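Local coordinates for sortase family protein (Streptococcus agalactiae, PDB 4D7W) that probably acts as a class C sortase, a cysteine transpeptidase that takes part in assembling type 2B pili on the surface of this Gram-positive bacterium, at residues 63-77 and 123-137. Numbering follows the deposited sequence.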
loop_
_atom_site.group_PDB
_atom_site.type_symbol
_atom_site.label_atom_id
_atom_site.label_comp_id
_atom_site.label_asym_id
_atom_site.label_seq_id
_atom_site.Cartn_x
_atom_site.Cartn_y
_atom_site.Cartn_z
ATOM N N MET A 63 6.817 -4.224 -4.898
ATOM C CA MET A 63 7.397 -3.520 -3.744
ATOM C C MET A 63 7.502 -4.388 -2.508
ATOM O O MET A 63 8.093 -3.979 -1.499
ATOM C CB MET A 63 6.538 -2.319 -3.335
ATOM C CG MET A 63 6.656 -1.057 -4.101
ATOM S SD MET A 63 5.371 0.032 -3.418
ATOM C CE MET A 63 5.493 1.347 -4.615
ATOM N N GLY A 64 6.854 -5.545 -2.555
ATOM C CA GLY A 64 6.654 -6.353 -1.366
ATOM C C GLY A 64 5.252 -6.946 -1.376
ATOM O O GLY A 64 4.667 -7.122 -2.428
ATOM N N TYR A 65 4.716 -7.272 -0.207
ATOM C CA TYR A 65 3.433 -7.937 -0.156
ATOM C C TYR A 65 2.700 -7.610 1.128
ATOM O O TYR A 65 3.314 -7.299 2.154
ATOM C CB TYR A 65 3.595 -9.454 -0.309
ATOM C CG TYR A 65 4.440 -10.148 0.738
ATOM C CD1 TYR A 65 5.829 -10.242 0.603
ATOM C CD2 TYR A 65 3.849 -10.750 1.846
ATOM C CE1 TYR A 65 6.601 -10.900 1.560
ATOM C CE2 TYR A 65 4.616 -11.405 2.814
ATOM C CZ TYR A 65 5.987 -11.480 2.663
ATOM O OH TYR A 65 6.742 -12.128 3.627
ATOM N N ILE A 66 1.376 -7.686 1.051
ATOM C CA ILE A 66 0.518 -7.369 2.178
ATOM C C ILE A 66 -0.135 -8.641 2.709
ATOM O O ILE A 66 -0.459 -9.550 1.945
ATOM C CB ILE A 66 -0.565 -6.348 1.795
ATOM C CG1 ILE A 66 -1.399 -5.960 3.018
ATOM C CG2 ILE A 66 -1.442 -6.894 0.671
ATOM C CD1 ILE A 66 -2.480 -4.942 2.702
ATOM N N SER A 67 -0.307 -8.696 4.026
ATOM C CA SER A 67 -0.885 -9.857 4.706
ATOM C C SER A 67 -2.030 -9.421 5.594
ATOM O O SER A 67 -1.856 -8.539 6.441
ATOM C CB SER A 67 0.158 -10.581 5.559
ATOM O OG SER A 67 1.159 -11.163 4.757
ATOM N N ILE A 68 -3.186 -10.045 5.401
ATOM C CA ILE A 68 -4.376 -9.732 6.177
ATOM C C ILE A 68 -4.980 -11.027 6.684
ATOM O O ILE A 68 -5.980 -11.513 6.130
ATOM C CB ILE A 68 -5.414 -8.965 5.348
ATOM C CG1 ILE A 68 -4.726 -7.880 4.521
ATOM C CG2 ILE A 68 -6.489 -8.375 6.254
ATOM C CD1 ILE A 68 -5.673 -7.093 3.665
ATOM N N PRO A 69 -4.365 -11.589 7.734
ATOM C CA PRO A 69 -4.669 -12.895 8.330
ATOM C C PRO A 69 -6.148 -13.122 8.550
ATOM O O PRO A 69 -6.615 -14.237 8.357
ATOM C CB PRO A 69 -3.930 -12.841 9.668
ATOM C CG PRO A 69 -2.736 -11.993 9.373
ATOM C CD PRO A 69 -3.238 -10.928 8.422
ATOM N N LYS A 70 -6.875 -12.085 8.949
ATOM C CA LYS A 70 -8.275 -12.268 9.281
ATOM C C LYS A 70 -9.098 -12.738 8.075
ATOM O O LYS A 70 -10.031 -13.526 8.230
ATOM C CB LYS A 70 -8.865 -10.981 9.852
ATOM C CG LYS A 70 -10.248 -11.202 10.427
ATOM C CD LYS A 70 -10.876 -9.921 10.929
ATOM C CE LYS A 70 -12.154 -10.216 11.695
ATOM N NZ LYS A 70 -12.837 -8.960 12.105
ATOM N N ILE A 71 -8.746 -12.272 6.878
ATOM C CA ILE A 71 -9.497 -12.639 5.682
ATOM C C ILE A 71 -8.656 -13.453 4.704
ATOM O O ILE A 71 -9.021 -13.593 3.536
ATOM C CB ILE A 71 -10.049 -11.393 4.958
ATOM C CG1 ILE A 71 -8.895 -10.493 4.487
ATOM C CG2 ILE A 71 -11.001 -10.628 5.861
ATOM C CD1 ILE A 71 -9.342 -9.172 3.889
ATOM N N ASN A 72 -7.536 -13.985 5.187
ATOM C CA ASN A 72 -6.700 -14.918 4.425
ATOM C C ASN A 72 -6.196 -14.368 3.093
ATOM O O ASN A 72 -6.236 -15.044 2.051
ATOM C CB ASN A 72 -7.468 -16.216 4.178
ATOM C CG ASN A 72 -8.025 -16.810 5.460
ATOM O OD1 ASN A 72 -9.226 -16.718 5.734
ATOM N ND2 ASN A 72 -7.151 -17.416 6.258
ATOM N N ILE A 73 -5.715 -13.135 3.146
ATOM C CA ILE A 73 -5.137 -12.491 1.991
ATOM C C ILE A 73 -3.633 -12.358 2.166
ATOM O O ILE A 73 -3.143 -11.894 3.204
ATOM C CB ILE A 73 -5.750 -11.091 1.758
ATOM C CG1 ILE A 73 -7.227 -11.197 1.365
ATOM C CG2 ILE A 73 -4.948 -10.324 0.711
ATOM C CD1 ILE A 73 -7.487 -11.948 0.054
ATOM N N LYS A 74 -2.902 -12.771 1.141
ATOM C CA LYS A 74 -1.483 -12.489 1.043
ATOM C C LYS A 74 -1.227 -12.214 -0.430
ATOM O O LYS A 74 -1.326 -13.123 -1.254
ATOM C CB LYS A 74 -0.636 -13.654 1.560
ATOM C CG LYS A 74 0.840 -13.300 1.680
ATOM C CD LYS A 74 1.671 -14.436 2.278
ATOM C CE LYS A 74 2.326 -15.300 1.194
ATOM N NZ LYS A 74 3.542 -16.037 1.678
ATOM N N LEU A 75 -0.960 -10.955 -0.762
ATOM C CA LEU A 75 -0.831 -10.534 -2.159
ATOM C C LEU A 75 0.353 -9.616 -2.357
ATOM O O LEU A 75 0.715 -8.853 -1.448
ATOM C CB LEU A 75 -2.095 -9.814 -2.636
ATOM C CG LEU A 75 -3.386 -10.604 -2.815
ATOM C CD1 LEU A 75 -4.554 -9.641 -2.960
ATOM C CD2 LEU A 75 -3.289 -11.495 -4.029
ATOM N N PRO A 76 0.955 -9.675 -3.552
ATOM C CA PRO A 76 2.054 -8.768 -3.912
ATOM C C PRO A 76 1.561 -7.342 -4.141
ATOM O O PRO A 76 0.467 -7.153 -4.680
ATOM C CB PRO A 76 2.611 -9.382 -5.208
ATOM C CG PRO A 76 1.457 -10.172 -5.789
ATOM C CD PRO A 76 0.677 -10.680 -4.600
ATOM N N LEU A 77 2.361 -6.365 -3.718
ATOM C CA LEU A 77 2.072 -4.934 -3.852
ATOM C C LEU A 77 2.862 -4.325 -4.987
ATOM O O LEU A 77 4.083 -4.432 -4.985
ATOM C CB LEU A 77 2.452 -4.164 -2.580
ATOM C CG LEU A 77 1.613 -4.322 -1.329
ATOM C CD1 LEU A 77 2.219 -3.458 -0.226
ATOM C CD2 LEU A 77 0.179 -3.911 -1.619
ATOM N N ASP A 123 -13.217 -9.274 0.622
ATOM C CA ASP A 123 -13.695 -9.411 1.991
ATOM C C ASP A 123 -13.236 -8.273 2.889
ATOM O O ASP A 123 -13.201 -8.420 4.113
ATOM C CB ASP A 123 -13.253 -10.758 2.568
ATOM C CG ASP A 123 -13.949 -11.930 1.893
ATOM O OD1 ASP A 123 -15.101 -11.756 1.444
ATOM O OD2 ASP A 123 -13.340 -13.014 1.796
ATOM N N LEU A 124 -12.898 -7.135 2.283
ATOM C CA LEU A 124 -12.365 -6.005 3.041
ATOM C C LEU A 124 -13.385 -5.542 4.075
ATOM O O LEU A 124 -13.033 -5.008 5.125
ATOM C CB LEU A 124 -11.981 -4.850 2.111
ATOM C CG LEU A 124 -10.906 -3.948 2.721
ATOM C CD1 LEU A 124 -9.602 -4.724 2.849
ATOM C CD2 LEU A 124 -10.700 -2.671 1.921
ATOM N N ASP A 125 -14.661 -5.777 3.787
ATOM C CA ASP A 125 -15.705 -5.369 4.706
ATOM C C ASP A 125 -15.710 -6.198 5.995
ATOM O O ASP A 125 -16.388 -5.846 6.950
ATOM C CB ASP A 125 -17.078 -5.452 4.017
ATOM C CG ASP A 125 -17.401 -6.844 3.502
ATOM O OD1 ASP A 125 -16.491 -7.572 3.064
ATOM O OD2 ASP A 125 -18.580 -7.213 3.528
ATOM N N LYS A 126 -14.975 -7.302 6.029
ATOM C CA LYS A 126 -14.952 -8.124 7.240
ATOM C C LYS A 126 -14.035 -7.511 8.315
ATOM O O LYS A 126 -14.119 -7.858 9.496
ATOM C CB LYS A 126 -14.513 -9.560 6.923
ATOM C CG LYS A 126 -15.408 -10.326 5.931
ATOM C CD LYS A 126 -16.816 -10.517 6.451
ATOM C CE LYS A 126 -17.621 -11.497 5.573
ATOM N NZ LYS A 126 -17.783 -11.037 4.159
ATOM N N LEU A 127 -13.158 -6.599 7.901
ATOM C CA LEU A 127 -12.247 -5.939 8.834
ATOM C C LEU A 127 -12.970 -5.008 9.785
ATOM O O LEU A 127 -13.947 -4.348 9.416
ATOM C CB LEU A 127 -11.185 -5.153 8.079
ATOM C CG LEU A 127 -10.214 -5.999 7.257
ATOM C CD1 LEU A 127 -9.156 -5.123 6.610
ATOM C CD2 LEU A 127 -9.570 -7.041 8.150
ATOM N N LYS A 128 -12.454 -4.935 11.004
ATOM C CA LYS A 128 -13.099 -4.213 12.092
ATOM C C LYS A 128 -12.067 -3.336 12.814
ATOM O O LYS A 128 -10.873 -3.633 12.764
ATOM C CB LYS A 128 -13.729 -5.218 13.050
ATOM C CG LYS A 128 -14.843 -4.684 13.896
ATOM C CD LYS A 128 -15.582 -5.837 14.568
ATOM C CE LYS A 128 -15.935 -6.934 13.567
ATOM N NZ LYS A 128 -16.698 -8.042 14.216
ATOM N N VAL A 129 -12.504 -2.258 13.467
ATOM C CA VAL A 129 -11.566 -1.481 14.296
ATOM C C VAL A 129 -10.820 -2.427 15.242
ATOM O O VAL A 129 -11.421 -3.325 15.841
ATOM C CB VAL A 129 -12.276 -0.383 15.129
ATOM C CG1 VAL A 129 -11.274 0.328 16.039
ATOM C CG2 VAL A 129 -12.970 0.615 14.234
ATOM N N GLY A 130 -9.509 -2.246 15.357
ATOM C CA GLY A 130 -8.697 -3.145 16.159
ATOM C C GLY A 130 -7.952 -4.243 15.411
ATOM O O GLY A 130 -6.938 -4.738 15.894
ATOM N N ASP A 131 -8.452 -4.639 14.241
ATOM C CA ASP A 131 -7.796 -5.688 13.459
ATOM C C ASP A 131 -6.463 -5.181 12.927
ATOM O O ASP A 131 -6.275 -3.977 12.806
ATOM C CB ASP A 131 -8.695 -6.154 12.309
ATOM C CG ASP A 131 -9.930 -6.904 12.806
ATOM O OD1 ASP A 131 -9.893 -7.421 13.943
ATOM O OD2 ASP A 131 -10.928 -6.981 12.065
ATOM N N HIS A 132 -5.552 -6.100 12.618
ATOM C CA HIS A 132 -4.215 -5.750 12.097
ATOM C C HIS A 132 -3.964 -6.284 10.691
ATOM O O HIS A 132 -4.494 -7.324 10.304
ATOM C CB HIS A 132 -3.096 -6.310 12.996
ATOM C CG HIS A 132 -3.070 -5.754 14.388
ATOM N ND1 HIS A 132 -1.956 -5.838 15.195
ATOM C CD2 HIS A 132 -4.015 -5.119 15.120
ATOM C CE1 HIS A 132 -2.212 -5.274 16.362
ATOM N NE2 HIS A 132 -3.455 -4.830 16.344
ATOM N N TRP A 133 -3.113 -5.590 9.938
ATOM C CA TRP A 133 -2.443 -6.208 8.792
ATOM C C TRP A 133 -0.957 -5.813 8.786
ATOM O O TRP A 133 -0.512 -4.963 9.572
ATOM C CB TRP A 133 -3.123 -5.832 7.469
ATOM C CG TRP A 133 -2.925 -4.412 7.024
ATOM C CD1 TRP A 133 -1.902 -3.930 6.271
ATOM C CD2 TRP A 133 -3.801 -3.303 7.270
ATOM N NE1 TRP A 133 -2.067 -2.585 6.046
ATOM C CE2 TRP A 133 -3.232 -2.177 6.641
ATOM C CE3 TRP A 133 -5.016 -3.156 7.954
ATOM C CZ2 TRP A 133 -3.825 -0.910 6.691
ATOM C CZ3 TRP A 133 -5.608 -1.899 7.999
ATOM C CH2 TRP A 133 -5.007 -0.793 7.375
ATOM N N THR A 134 -0.182 -6.478 7.941
ATOM C CA THR A 134 1.228 -6.158 7.790
ATOM C C THR A 134 1.569 -6.044 6.313
ATOM O O THR A 134 0.946 -6.695 5.464
ATOM C CB THR A 134 2.136 -7.217 8.426
ATOM O OG1 THR A 134 1.956 -8.463 7.747
ATOM C CG2 THR A 134 1.827 -7.396 9.911
ATOM N N VAL A 135 2.525 -5.176 6.011
ATOM C CA VAL A 135 3.157 -5.158 4.709
ATOM C C VAL A 135 4.611 -5.561 4.949
ATOM O O VAL A 135 5.237 -5.150 5.933
ATOM C CB VAL A 135 3.048 -3.776 4.009
ATOM C CG1 VAL A 135 1.581 -3.447 3.693
ATOM C CG2 VAL A 135 3.607 -2.714 4.878
ATOM N N SER A 136 5.119 -6.419 4.076
ATOM C CA SER A 136 6.483 -6.899 4.182
ATOM C C SER A 136 7.253 -6.296 3.037
ATOM O O SER A 136 6.857 -6.434 1.886
ATOM C CB SER A 136 6.524 -8.420 4.145
ATOM O OG SER A 136 5.649 -8.936 5.136
ATOM N N ILE A 137 8.324 -5.587 3.365
ATOM C CA ILE A 137 9.102 -4.867 2.366
ATOM C C ILE A 137 10.571 -5.181 2.636
ATOM O O ILE A 137 11.076 -4.929 3.727
ATOM C CB ILE A 137 8.804 -3.355 2.423
ATOM C CG1 ILE A 137 7.353 -3.088 1.977
ATOM C CG2 ILE A 137 9.784 -2.569 1.570
ATOM C CD1 ILE A 137 6.798 -1.808 2.494
HETATM O O HOH W 1 3.107 -8.960 5.126
HETATM O O HOH W 2 -6.041 -9.580 10.089
HETATM O O HOH W 3 -10.752 -12.910 1.489
#
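In the sortase beta-barrel, strand 63-68 lies between strand 73-77, its hairpin partner, and strand 132-137, which runs antiparallel to it. Tyr-65 and Ser-136 form one hydrogen-bonded pair, Ser-67 and Thr-134 the next; the straightest bond runs from Ser-136 N to Tyr-65 O (2.8 Å, 171°). On the face carrying these residues, Tyr-65 CG sits between its backbone N and carbonyl carbon (chi1 60°), which folds the ring over Ser-136; Ser-136 CB lies 3.7 Å from the ring centroid, a CH-pi contact over one face. Beside it a water bridges Ser-67 OG and Thr-134 OG1. The face with Ile-66 and Val-135 is mainly apolar: Ile-66 CD1 meets Trp-133 CD1 obliquely at 3.8 Å, and Val-135 CG1 touches both Ile-66 CG1 and Leu-77 CD1. Its polar exception is Trp-133 NE1, bonded to Gln-169 OE1; Leu-171 packs on Ile-66 and Trp-133.

Past the strand, Lys-70 reaches out fully extended. Its NZ meets Asp-131 OD2 on the syn side at 2.7 Å in a salt bridge and also donates to Lys-126 O (3.1 Å). Lys-128 N reaches the same OD2 from above the carboxylate plane, tying Asp-131 into its own turn. Next along the bend, Ile-71 CG2 packs on Lys-126 CB at 3.8 Å. With Lys-128 NZ only 4.5 Å from Lys-70 NZ, the carboxylate probably offsets two neighbouring positive charges, while Lys-70 joins the hairpin bend to the 3-10 segment through Lys-126 O and to the type II turn through Asp-131.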